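D-alanyl-D-alanine carboxypeptidase (Enterococcus faecalis V583, PDB 5ZHW) cleaves the C-terminal D-alanine from D-Ala-D-Ala-ending peptidoglycan precursors as a metal-dependent carboxypeptidase, probably contributing to antibiotic resistance. Local coordinates at residues A[105-110]-A[132-137]; A[96-101]-A[138-143]; A[145-150]-A[190-195]; A[128-133]-A[186-191]. All coordinates share one frame; numbering follows the deposited sequence.

Interaction 1: residues A[105-110]-A[132-137]; sequences EIMDEK and VAVPGT. With DAL (D-alanine), chain D.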
# COMPACT_ATOMS: atom_id res chain seq x y z
N GLU A 105 -0.72 -15.90 5.24
CA GLU A 105 -1.78 -15.94 6.19
C GLU A 105 -2.85 -14.90 5.92
O GLU A 105 -3.99 -15.18 6.08
CB GLU A 105 -1.26 -15.83 7.62
CG GLU A 105 -0.37 -16.95 8.06
CD GLU A 105 0.30 -16.72 9.39
OE1 GLU A 105 0.01 -15.74 10.05
OE2 GLU A 105 1.12 -17.52 9.77
N ILE A 106 -2.46 -13.71 5.54
CA ILE A 106 -3.42 -12.67 5.26
C ILE A 106 -4.25 -13.09 4.07
O ILE A 106 -5.42 -12.93 4.07
CB ILE A 106 -2.77 -11.30 5.04
CG1 ILE A 106 -2.20 -10.78 6.34
CG2 ILE A 106 -3.76 -10.31 4.49
CD1 ILE A 106 -1.48 -9.48 6.18
N MSE A 107 -3.59 -13.67 3.07
CA MSE A 107 -4.25 -14.17 1.88
C MSE A 107 -5.18 -15.33 2.18
O MSE A 107 -6.29 -15.38 1.61
CB MSE A 107 -3.20 -14.63 0.88
CG MSE A 107 -3.85 -15.17 -0.39
SE MSE A 107 -2.45 -15.77 -1.64
CE MSE A 107 -3.63 -16.38 -3.10
N ASP A 108 -4.76 -16.25 3.04
CA ASP A 108 -5.56 -17.41 3.37
C ASP A 108 -6.81 -16.95 4.09
O ASP A 108 -7.84 -17.50 3.91
CB ASP A 108 -4.77 -18.40 4.20
CG ASP A 108 -3.69 -19.08 3.42
OD1 ASP A 108 -3.66 -18.97 2.22
OD2 ASP A 108 -2.87 -19.74 4.01
N GLU A 109 -6.69 -15.96 4.93
CA GLU A 109 -7.81 -15.43 5.63
C GLU A 109 -8.80 -14.80 4.67
O GLU A 109 -9.96 -14.97 4.84
CB GLU A 109 -7.38 -14.54 6.80
CG GLU A 109 -6.79 -15.43 7.87
CD GLU A 109 -6.39 -14.73 9.14
OE1 GLU A 109 -5.70 -13.71 9.07
OE2 GLU A 109 -6.75 -15.23 10.22
N LYS A 110 -8.32 -14.09 3.67
CA LYS A 110 -9.19 -13.52 2.64
C LYS A 110 -9.89 -14.63 1.82
O LYS A 110 -11.07 -14.51 1.52
CB LYS A 110 -8.42 -12.55 1.73
CG LYS A 110 -9.25 -11.83 0.66
CD LYS A 110 -10.38 -10.97 1.23
CE LYS A 110 -9.89 -9.79 2.05
NZ LYS A 110 -11.02 -8.88 2.40
N VAL A 132 -5.67 -9.22 -1.90
CA VAL A 132 -4.43 -9.59 -1.23
C VAL A 132 -3.55 -10.29 -2.23
O VAL A 132 -3.97 -11.26 -2.85
CB VAL A 132 -4.72 -10.48 -0.01
CG1 VAL A 132 -3.43 -10.77 0.78
CG2 VAL A 132 -5.76 -9.82 0.90
N ALA A 133 -2.33 -9.80 -2.40
CA ALA A 133 -1.38 -10.35 -3.37
C ALA A 133 -0.83 -11.68 -2.89
O ALA A 133 -0.73 -11.92 -1.67
CB ALA A 133 -0.26 -9.36 -3.63
N VAL A 134 -0.48 -12.57 -3.83
CA VAL A 134 0.15 -13.85 -3.44
C VAL A 134 1.52 -13.50 -2.90
O VAL A 134 2.10 -12.51 -3.33
CB VAL A 134 0.23 -14.94 -4.56
CG1 VAL A 134 -1.17 -15.28 -5.09
CG2 VAL A 134 1.13 -14.54 -5.71
N PRO A 135 2.02 -14.27 -1.91
CA PRO A 135 3.36 -14.02 -1.35
C PRO A 135 4.41 -13.90 -2.44
O PRO A 135 4.42 -14.69 -3.39
CB PRO A 135 3.62 -15.25 -0.50
CG PRO A 135 2.27 -15.77 -0.13
CD PRO A 135 1.29 -15.31 -1.16
N GLY A 136 5.26 -12.89 -2.32
CA GLY A 136 6.29 -12.62 -3.32
C GLY A 136 5.90 -11.48 -4.22
O GLY A 136 6.75 -10.97 -4.91
N THR A 137 4.63 -11.08 -4.19
CA THR A 137 4.12 -10.04 -5.06
C THR A 137 3.42 -8.91 -4.32
O THR A 137 2.81 -8.06 -4.98
CB THR A 137 3.17 -10.60 -6.15
OG1 THR A 137 1.95 -11.09 -5.56
CG2 THR A 137 3.84 -11.72 -6.92
N DAL D . -3.29 -5.76 0.24
CA DAL D . -2.32 -5.42 -0.85
CB DAL D . -2.95 -5.58 -2.26
C DAL D . -1.13 -6.39 -0.77
O DAL D . -1.37 -7.54 -0.52
OXT DAL D . -0.02 -5.96 -1.04
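Met107, present as selenomethionine, reaches out from helix 100-116 along the loop 132-137 and touches it with CB, SE and CE. Met107 CB rests against Val132 CG1 at 3.9 Å. With CG anti to the backbone N (chi1 180°) and the chain fully extended beyond it, the side chain runs past Val132 to the next part of the loop. There Met107 SE lies 3.7 Å from Val134 CA and 3.8 Å from Pro135 CD. At the tip, Met107 CE and Val134 CG1, 3.3 Å apart, are closer than ordinary van der Waals contact. The Met107 and Val134 side chains lie side by side and point the same way; an unbranched, flexible chain suits a path laid alongside the loop. Val132 answers with a fork: CG1 faces the helix backbone, 3.7 Å from Met107 CA, while CG2 is covered by Lys110 CB at 3.9 Å. A beta-branched residue suits this place because its two methyls reach different helix residues, CG1 meeting Ile106 and Met107 and CG2 meeting Lys110. Toward Val132, Lys110 offers CB and CG; its chain then bends away at chi2 and chi3, and NZ makes a salt bridge with Glu113. Beyond Pro135 the loop closes in a type II turn with Gly136 at positive phi, and Val134 O takes bonds from both Thr137 N and OG1. The apolar seam thus backs a substrate-binding loop of the peptidase active site, where Ala133 N donates to the carboxylate O of the terminal D-alanine (3.1 Å, 173°).

Interaction 2: residues A[96-101]-A[138-143]; sequences GYRTTE and SEHQLG. With CU (copper (II) ion), chain C; DAL (D-alanine), chain D; DAL (D-alanine), chain E.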
# COMPACT_ATOMS: atom_id res chain seq x y z
N GLY A 96 2.60 -2.49 7.90
CA GLY A 96 3.75 -2.12 7.08
C GLY A 96 4.38 -3.36 6.46
O GLY A 96 3.73 -4.08 5.71
N TYR A 97 5.63 -3.64 6.82
CA TYR A 97 6.36 -4.78 6.32
C TYR A 97 5.68 -6.07 6.74
O TYR A 97 5.21 -6.15 7.87
CB TYR A 97 7.78 -4.80 6.86
CG TYR A 97 8.55 -6.03 6.45
CD1 TYR A 97 9.08 -6.15 5.15
CD2 TYR A 97 8.74 -7.09 7.35
CE1 TYR A 97 9.81 -7.25 4.78
CE2 TYR A 97 9.44 -8.22 6.96
CZ TYR A 97 9.97 -8.30 5.67
OH TYR A 97 10.66 -9.43 5.29
N ARG A 98 5.65 -7.05 5.84
CA ARG A 98 5.17 -8.39 6.10
C ARG A 98 6.16 -9.38 5.56
O ARG A 98 6.70 -9.21 4.46
CB ARG A 98 3.87 -8.64 5.35
CG ARG A 98 2.70 -7.80 5.83
CD ARG A 98 1.55 -7.98 4.87
NE ARG A 98 0.50 -7.01 5.10
CZ ARG A 98 -0.48 -6.73 4.26
NH1 ARG A 98 -0.58 -7.35 3.10
NH2 ARG A 98 -1.37 -5.80 4.60
N THR A 99 6.38 -10.43 6.33
CA THR A 99 7.17 -11.55 5.87
C THR A 99 6.33 -12.36 4.89
O THR A 99 5.14 -12.10 4.72
CB THR A 99 7.60 -12.46 7.05
OG1 THR A 99 6.44 -13.04 7.67
CG2 THR A 99 8.39 -11.64 8.07
N THR A 100 6.97 -13.33 4.27
CA THR A 100 6.32 -14.24 3.32
C THR A 100 5.17 -14.94 3.99
O THR A 100 4.04 -14.87 3.51
CB THR A 100 7.34 -15.26 2.78
OG1 THR A 100 8.36 -14.54 2.09
CG2 THR A 100 6.70 -16.29 1.80
N GLU A 101 5.46 -15.59 5.11
CA GLU A 101 4.44 -16.30 5.88
C GLU A 101 3.29 -15.39 6.32
O GLU A 101 2.13 -15.83 6.29
CB GLU A 101 5.07 -17.05 7.07
CG GLU A 101 4.08 -17.75 8.02
CD GLU A 101 3.21 -18.83 7.36
OE1 GLU A 101 3.56 -19.33 6.28
OE2 GLU A 101 2.16 -19.19 7.96
N SER A 138 3.54 -8.85 -2.99
CA SER A 138 2.99 -7.73 -2.24
C SER A 138 4.04 -6.65 -2.09
O SER A 138 5.20 -6.94 -1.78
CB SER A 138 2.53 -8.16 -0.84
OG SER A 138 2.07 -7.04 -0.09
N GLU A 139 3.61 -5.41 -2.27
CA GLU A 139 4.43 -4.27 -1.89
C GLU A 139 4.72 -4.26 -0.40
O GLU A 139 5.68 -3.63 -0.00
CB GLU A 139 3.73 -2.94 -2.21
CG GLU A 139 3.63 -2.65 -3.67
CD GLU A 139 3.09 -1.26 -3.94
OE1 GLU A 139 2.29 -0.74 -3.12
OE2 GLU A 139 3.48 -0.70 -4.99
N HIS A 140 3.88 -4.89 0.43
CA HIS A 140 4.18 -4.93 1.85
C HIS A 140 5.49 -5.65 2.17
O HIS A 140 6.15 -5.34 3.14
CB HIS A 140 3.04 -5.54 2.64
CG HIS A 140 1.87 -4.63 2.74
ND1 HIS A 140 1.74 -3.72 3.76
CD2 HIS A 140 0.81 -4.45 1.93
CE1 HIS A 140 0.63 -3.03 3.58
NE2 HIS A 140 0.05 -3.46 2.48
N GLN A 141 5.88 -6.59 1.32
CA GLN A 141 7.12 -7.33 1.51
C GLN A 141 8.36 -6.51 1.14
O GLN A 141 9.46 -6.95 1.39
CB GLN A 141 7.06 -8.63 0.73
CG GLN A 141 5.91 -9.52 1.16
CD GLN A 141 5.83 -10.79 0.35
OE1 GLN A 141 5.00 -10.90 -0.55
NE2 GLN A 141 6.68 -11.76 0.67
N LEU A 142 8.18 -5.34 0.55
CA LEU A 142 9.29 -4.40 0.35
C LEU A 142 9.58 -3.51 1.55
O LEU A 142 10.68 -2.96 1.64
CB LEU A 142 8.95 -3.46 -0.80
CG LEU A 142 8.77 -4.03 -2.20
CD1 LEU A 142 8.00 -3.00 -3.02
CD2 LEU A 142 10.11 -4.33 -2.83
N GLY A 143 8.60 -3.30 2.42
CA GLY A 143 8.69 -2.26 3.43
C GLY A 143 8.43 -0.87 2.85
O GLY A 143 8.67 0.11 3.53
CU CU C . -1.77 -2.75 1.80
N DAL D . -3.29 -5.76 0.24
CA DAL D . -2.32 -5.42 -0.85
CB DAL D . -2.95 -5.58 -2.26
C DAL D . -1.13 -6.39 -0.77
O DAL D . -1.37 -7.54 -0.52
OXT DAL D . -0.02 -5.96 -1.04
N DAL E . -4.22 -6.77 2.81
CA DAL E . -4.72 -5.50 2.23
CB DAL E . -6.12 -5.65 1.61
C DAL E . -3.72 -4.91 1.22
O DAL E . -3.40 -3.73 1.34
O HOH W 1 8.76 -10.63 2.73
O HOH W 2 7.90 -14.39 -0.48
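The guanidinium of Arg98 lies flat on the imidazole of His140, planes 7° apart, with CZ over the middle of the ring. An extended chain from CG to NE carries it there, and Arg98 CD packs on His140 CB at 3.6 Å. NE bonds Ser95 OG and NH2 is salt-bridged to Asp147; held this way, the flat group probably limits tilting of the imidazole. His140 CG lies beside its backbone N, anti to the carbonyl carbon (chi1 -73°), turning the ring toward Gly96 and Arg98. His140 ND1 donates almost in the ring plane to Gly96 O (2.8 Å), and His140 NE2 is turned to the copper ion at 2.1 Å. Histidine suits the place because one nitrogen can be held by the protein while the other binds metal. His140 O is gripped from opposite faces of its plane by Arg98 N, at 3.2 Å, and Gly143 N. Ser138 OG, anti to its N (chi1 176°), accepts from His140 N in an ST turn and donates to OXT of the chain D D-alanine at 2.5 Å. Gln141 stretches the other way; waters join its NE2 to Arg98 O and to Thr100 OG1, and OE1 takes the N-H of Gly136. Tyr97 presents its ring edge to Gln141 O and Gly143 N. The contact lies between the end of strand 91-95 and the N-cap of helix 100-116, at Thr99, on one side, and the loop entering strand 145-150 on the other.

Interaction 3: residues A[145-150]-A[190-195]; sequences AVDINA and EPWHYR. With CU (copper (II) ion), chain C; DAL (D-alanine), chain E; DAL (D-alanine), chain D.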
# COMPACT_ATOMS: atom_id res chain seq x y z
N ALA A 145 5.35 -0.05 1.51
CA ALA A 145 3.90 0.18 1.54
C ALA A 145 3.39 0.16 2.98
O ALA A 145 3.83 -0.66 3.79
CB ALA A 145 3.17 -0.90 0.74
N VAL A 146 2.47 1.05 3.28
CA VAL A 146 1.75 1.05 4.55
C VAL A 146 0.26 1.08 4.30
O VAL A 146 -0.20 1.77 3.36
CB VAL A 146 2.15 2.23 5.46
CG1 VAL A 146 3.56 2.04 5.99
CG2 VAL A 146 2.03 3.56 4.76
N ASP A 147 -0.49 0.31 5.10
CA ASP A 147 -1.92 0.43 5.17
C ASP A 147 -2.20 1.36 6.31
O ASP A 147 -1.80 1.11 7.45
CB ASP A 147 -2.60 -0.91 5.42
CG ASP A 147 -2.43 -1.87 4.29
OD1 ASP A 147 -2.22 -1.44 3.14
OD2 ASP A 147 -2.48 -3.08 4.54
N ILE A 148 -2.86 2.47 5.99
CA ILE A 148 -3.10 3.54 6.92
C ILE A 148 -4.59 3.51 7.21
O ILE A 148 -5.40 3.48 6.27
CB ILE A 148 -2.70 4.89 6.34
CG1 ILE A 148 -1.19 4.92 6.07
CG2 ILE A 148 -3.06 6.01 7.32
CD1 ILE A 148 -0.75 6.04 5.14
N ASN A 149 -4.94 3.48 8.50
CA ASN A 149 -6.32 3.55 8.99
C ASN A 149 -6.43 4.78 9.88
O ASN A 149 -5.45 5.45 10.17
CB ASN A 149 -6.67 2.29 9.80
CG ASN A 149 -6.91 1.06 8.94
OD1 ASN A 149 -7.14 1.13 7.72
ND2 ASN A 149 -6.88 -0.09 9.58
N ALA A 150 -7.66 5.08 10.31
CA ALA A 150 -7.92 6.12 11.32
C ALA A 150 -7.72 5.56 12.72
O ALA A 150 -7.89 4.36 12.93
CB ALA A 150 -9.33 6.68 11.16
N GLU A 190 -8.54 0.12 -2.64
CA GLU A 190 -7.96 -0.02 -1.30
C GLU A 190 -7.50 1.37 -0.85
O GLU A 190 -6.30 1.72 -0.99
CB GLU A 190 -6.81 -1.01 -1.35
CG GLU A 190 -7.30 -2.41 -1.67
CD GLU A 190 -6.19 -3.45 -1.62
OE1 GLU A 190 -5.00 -3.10 -1.43
OE2 GLU A 190 -6.55 -4.63 -1.78
N PRO A 191 -8.45 2.20 -0.34
CA PRO A 191 -8.13 3.59 0.03
C PRO A 191 -7.18 3.72 1.21
O PRO A 191 -6.72 4.82 1.48
CB PRO A 191 -9.50 4.23 0.35
CG PRO A 191 -10.42 3.08 0.61
CD PRO A 191 -9.89 1.90 -0.16
N TRP A 192 -6.89 2.61 1.89
CA TRP A 192 -5.87 2.53 2.95
C TRP A 192 -4.41 2.27 2.48
O TRP A 192 -3.48 2.54 3.22
CB TRP A 192 -6.26 1.45 3.97
CG TRP A 192 -6.53 0.15 3.33
CD1 TRP A 192 -5.63 -0.76 2.93
CD2 TRP A 192 -7.82 -0.36 2.94
NE1 TRP A 192 -6.25 -1.81 2.33
CE2 TRP A 192 -7.60 -1.60 2.32
CE3 TRP A 192 -9.13 0.10 3.07
CZ2 TRP A 192 -8.65 -2.39 1.83
CZ3 TRP A 192 -10.17 -0.68 2.58
CH2 TRP A 192 -9.93 -1.91 1.97
N HIS A 193 -4.20 1.75 1.28
CA HIS A 193 -2.86 1.28 0.87
C HIS A 193 -2.07 2.37 0.13
O HIS A 193 -2.40 2.74 -1.00
CB HIS A 193 -2.97 0.03 0.02
CG HIS A 193 -1.65 -0.59 -0.36
ND1 HIS A 193 -1.22 -1.80 0.14
CD2 HIS A 193 -0.69 -0.18 -1.22
CE1 HIS A 193 -0.05 -2.10 -0.40
NE2 HIS A 193 0.30 -1.13 -1.23
N TYR A 194 -1.02 2.84 0.80
CA TYR A 194 -0.15 3.89 0.30
C TYR A 194 1.28 3.37 0.09
O TYR A 194 1.81 2.64 0.93
CB TYR A 194 -0.22 5.12 1.24
CG TYR A 194 -1.44 5.89 0.88
CD1 TYR A 194 -2.72 5.48 1.31
CD2 TYR A 194 -1.36 6.95 -0.00
CE1 TYR A 194 -3.86 6.16 0.90
CE2 TYR A 194 -2.49 7.62 -0.42
CZ TYR A 194 -3.74 7.23 0.03
OH TYR A 194 -4.81 7.96 -0.44
N ARG A 195 1.87 3.76 -1.05
CA ARG A 195 3.17 3.28 -1.50
C ARG A 195 4.12 4.45 -1.61
O ARG A 195 3.76 5.46 -2.22
CB ARG A 195 3.00 2.60 -2.85
CG ARG A 195 4.25 2.42 -3.70
CD ARG A 195 5.30 1.57 -3.03
NE ARG A 195 6.55 1.72 -3.76
CZ ARG A 195 6.93 1.01 -4.83
NH1 ARG A 195 6.19 0.05 -5.32
NH2 ARG A 195 8.11 1.29 -5.41
CU CU C . -1.77 -2.75 1.80
N DAL E . -4.22 -6.77 2.81
CA DAL E . -4.72 -5.50 2.23
CB DAL E . -6.12 -5.65 1.61
C DAL E . -3.72 -4.91 1.22
O DAL E . -3.40 -3.73 1.34
N DAL D . -3.29 -5.76 0.24
CA DAL D . -2.32 -5.42 -0.85
CB DAL D . -2.95 -5.58 -2.26
C DAL D . -1.13 -6.39 -0.77
O DAL D . -1.37 -7.54 -0.52
OXT DAL D . -0.02 -5.96 -1.04
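Two neighbouring antiparallel strands of the central sheet meet here, and Asp147 and His193, a non-hydrogen-bonded pair on one face, supply two ligands of the metal site. Asp147 OD1 lies 1.9 Å and His193 ND1 2.0 Å from the copper ion. His140 completes the protein ligands, and the carbonyl O of the chain E D-alanine takes another position. Val146 N bonds Tyr194 O and Tyr194 N bonds Val146 O, each at 2.9 Å, and Ile148 N adds a bond to Trp192 O. Asp147 and His193 belong to the SxHxxGxAxD and ExxH motifs of the M15 peptidases, clan MD; the enzyme's cofactor is zinc, so copper occupies its site here. The glutamate of ExxH, Glu190, probably transfers the proton, and its OE1 stands 3.3 Å from the metal-bound carbonyl O of chain E. Ala145 is small enough for the His193 ring, whose NE2 lies 3.5 Å from Ala145 CB and donates to Glu139. Asp147 OD2 is salt-bridged to Arg98, and OD1 meets the Trp192 ring in its plane, 3.5 Å from CD1. On the other face the Ile148 and Tyr194 side chains cross at about a right angle, Ile148 CD1 4.0 Å from Tyr194 CB; both residues pack on Leu164 of helix 157-167.

Interaction 4: residues A[128-133]-A[186-191]; sequences AETWVA and GVSNEP. With DAL (D-alanine), chain D; DAL (D-alanine), chain E.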
# COMPACT_ATOMS: atom_id res chain seq x y z
N ALA A 128 -9.81 -13.53 -4.00
CA ALA A 128 -8.96 -12.99 -2.94
C ALA A 128 -7.75 -12.22 -3.50
O ALA A 128 -7.34 -11.21 -2.92
CB ALA A 128 -8.48 -14.11 -2.02
N GLU A 129 -7.21 -12.69 -4.62
CA GLU A 129 -6.09 -12.03 -5.29
C GLU A 129 -6.38 -10.58 -5.70
O GLU A 129 -5.46 -9.78 -5.79
CB GLU A 129 -5.63 -12.80 -6.53
CG GLU A 129 -4.82 -14.04 -6.23
CD GLU A 129 -3.87 -14.41 -7.37
OE1 GLU A 129 -4.03 -15.51 -7.93
OE2 GLU A 129 -2.96 -13.60 -7.69
N THR A 130 -7.65 -10.25 -5.94
CA THR A 130 -8.01 -8.86 -6.21
C THR A 130 -7.84 -7.94 -5.00
O THR A 130 -7.89 -6.72 -5.16
CB THR A 130 -9.44 -8.72 -6.78
OG1 THR A 130 -10.41 -9.01 -5.77
CG2 THR A 130 -9.66 -9.64 -7.98
N TRP A 131 -7.68 -8.51 -3.80
CA TRP A 131 -7.51 -7.75 -2.54
C TRP A 131 -6.16 -7.98 -1.86
O TRP A 131 -5.59 -7.06 -1.28
CB TRP A 131 -8.61 -8.12 -1.55
CG TRP A 131 -9.96 -7.75 -2.02
CD1 TRP A 131 -10.85 -8.55 -2.67
CD2 TRP A 131 -10.57 -6.46 -1.90
NE1 TRP A 131 -12.00 -7.84 -2.96
CE2 TRP A 131 -11.85 -6.56 -2.51
CE3 TRP A 131 -10.17 -5.24 -1.35
CZ2 TRP A 131 -12.74 -5.47 -2.57
CZ3 TRP A 131 -11.06 -4.15 -1.41
CH2 TRP A 131 -12.33 -4.28 -2.01
N VAL A 132 -5.67 -9.22 -1.90
CA VAL A 132 -4.43 -9.59 -1.23
C VAL A 132 -3.55 -10.29 -2.23
O VAL A 132 -3.97 -11.26 -2.85
CB VAL A 132 -4.72 -10.48 -0.01
CG1 VAL A 132 -3.43 -10.77 0.78
CG2 VAL A 132 -5.76 -9.82 0.90
N ALA A 133 -2.33 -9.80 -2.40
CA ALA A 133 -1.38 -10.35 -3.37
C ALA A 133 -0.83 -11.68 -2.89
O ALA A 133 -0.73 -11.92 -1.67
CB ALA A 133 -0.26 -9.36 -3.63
N GLY A 186 -4.84 -4.45 -11.48
CA GLY A 186 -5.40 -5.73 -11.08
C GLY A 186 -5.94 -5.78 -9.64
O GLY A 186 -6.30 -6.84 -9.18
N VAL A 187 -6.02 -4.64 -8.95
CA VAL A 187 -6.33 -4.64 -7.53
C VAL A 187 -7.51 -3.71 -7.30
O VAL A 187 -7.62 -2.65 -7.94
CB VAL A 187 -5.09 -4.20 -6.68
CG1 VAL A 187 -5.44 -4.11 -5.19
CG2 VAL A 187 -3.89 -5.13 -6.90
N SER A 188 -8.39 -4.11 -6.39
CA SER A 188 -9.59 -3.37 -6.04
C SER A 188 -9.27 -2.06 -5.29
O SER A 188 -8.12 -1.78 -4.96
CB SER A 188 -10.54 -4.24 -5.20
OG SER A 188 -10.77 -5.50 -5.82
N ASN A 189 -10.31 -1.27 -5.07
CA ASN A 189 -10.20 -0.00 -4.39
C ASN A 189 -9.76 -0.29 -2.96
O ASN A 189 -10.49 -0.91 -2.20
CB ASN A 189 -11.55 0.74 -4.43
CG ASN A 189 -11.50 2.10 -3.74
OD1 ASN A 189 -10.45 2.72 -3.58
ND2 ASN A 189 -12.67 2.59 -3.35
N GLU A 190 -8.54 0.12 -2.64
CA GLU A 190 -7.96 -0.02 -1.30
C GLU A 190 -7.50 1.37 -0.85
O GLU A 190 -6.30 1.72 -0.99
CB GLU A 190 -6.81 -1.01 -1.35
CG GLU A 190 -7.30 -2.41 -1.67
CD GLU A 190 -6.19 -3.45 -1.62
OE1 GLU A 190 -5.00 -3.10 -1.43
OE2 GLU A 190 -6.55 -4.63 -1.78
N PRO A 191 -8.45 2.20 -0.34
CA PRO A 191 -8.13 3.59 0.03
C PRO A 191 -7.18 3.72 1.21
O PRO A 191 -6.72 4.82 1.48
CB PRO A 191 -9.50 4.23 0.35
CG PRO A 191 -10.42 3.08 0.61
CD PRO A 191 -9.89 1.90 -0.16
N DAL D . -3.29 -5.76 0.24
CA DAL D . -2.32 -5.42 -0.85
CB DAL D . -2.95 -5.58 -2.26
C DAL D . -1.13 -6.39 -0.77
O DAL D . -1.37 -7.54 -0.52
OXT DAL D . -0.02 -5.96 -1.04
N DAL E . -4.22 -6.77 2.81
CA DAL E . -4.72 -5.50 2.23
CB DAL E . -6.12 -5.65 1.61
C DAL E . -3.72 -4.91 1.22
O DAL E . -3.40 -3.73 1.34
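Where the chain leaves helix 121-129, Thr130 O takes the N-H of Ser188 at 2.9 Å and nearly straight (174°), joining two loops with no regular secondary structure. Thr130 O accepts a second bond from Ser188 OG (3.2 Å), which comes in from above the carbonyl plane rather than along a lone pair. Ser188 OG lies anti to its carbonyl carbon (chi1 -51°), which turns the hydroxyl to Thr130, while the backbone sets CB over the Trp131 indole. Ser188 CB sits 3.5 Å from the centroid of the Trp131 six-membered ring, a CH-pi contact only 8° off the normal. Serine suits the place, its short CB lying on the ring while the hydroxyl reaches Thr130 O. Lys110 approaches the opposite face as a cation-pi partner. Further along the rim, Trp131 CZ3 comes 3.4 Å from Asn189 O, and CE3 meets Glu190 CG at 4.0 Å, the extended glutamate crossing the indole obliquely. Thr130 OG1 turns back to Glu127 O at the helix end. Trp131 O accepts from the N of the chain D D-alanine (3.0 Å); the carbonyl carbon of chain E is joined to this N, so it is the peptide nitrogen of a bound D-Ala-D-Ala. Glu190 OE2 lies 2.7 Å from Trp131 O, consistent with the contact placing Glu190 and the Trp131 carbonyl on the peptide nitrogen side of the bond to be cut.

From the N terminus, 96-101 comes first, and interaction 2 closes the long loop from there to 138-143. Inside it nests interaction 1, in which helix 100-116 takes back the loop 132-137 after the second helix, 121-129. Interaction 4 starts on the stretch where interaction 1 ends, sharing Val132 and Ala133, and crosses interaction 2, because its partner 186-191 lies far beyond 138-143. Interaction 3 follows interactions 1 and 2 in series and ends on the same stretch as interaction 4, sharing Glu190 and Pro191. Helices, loops and central sheet are thus tied around one bound D-Ala-D-Ala, and Glu139 links interaction 2 to His193 and Arg195 of interaction 3.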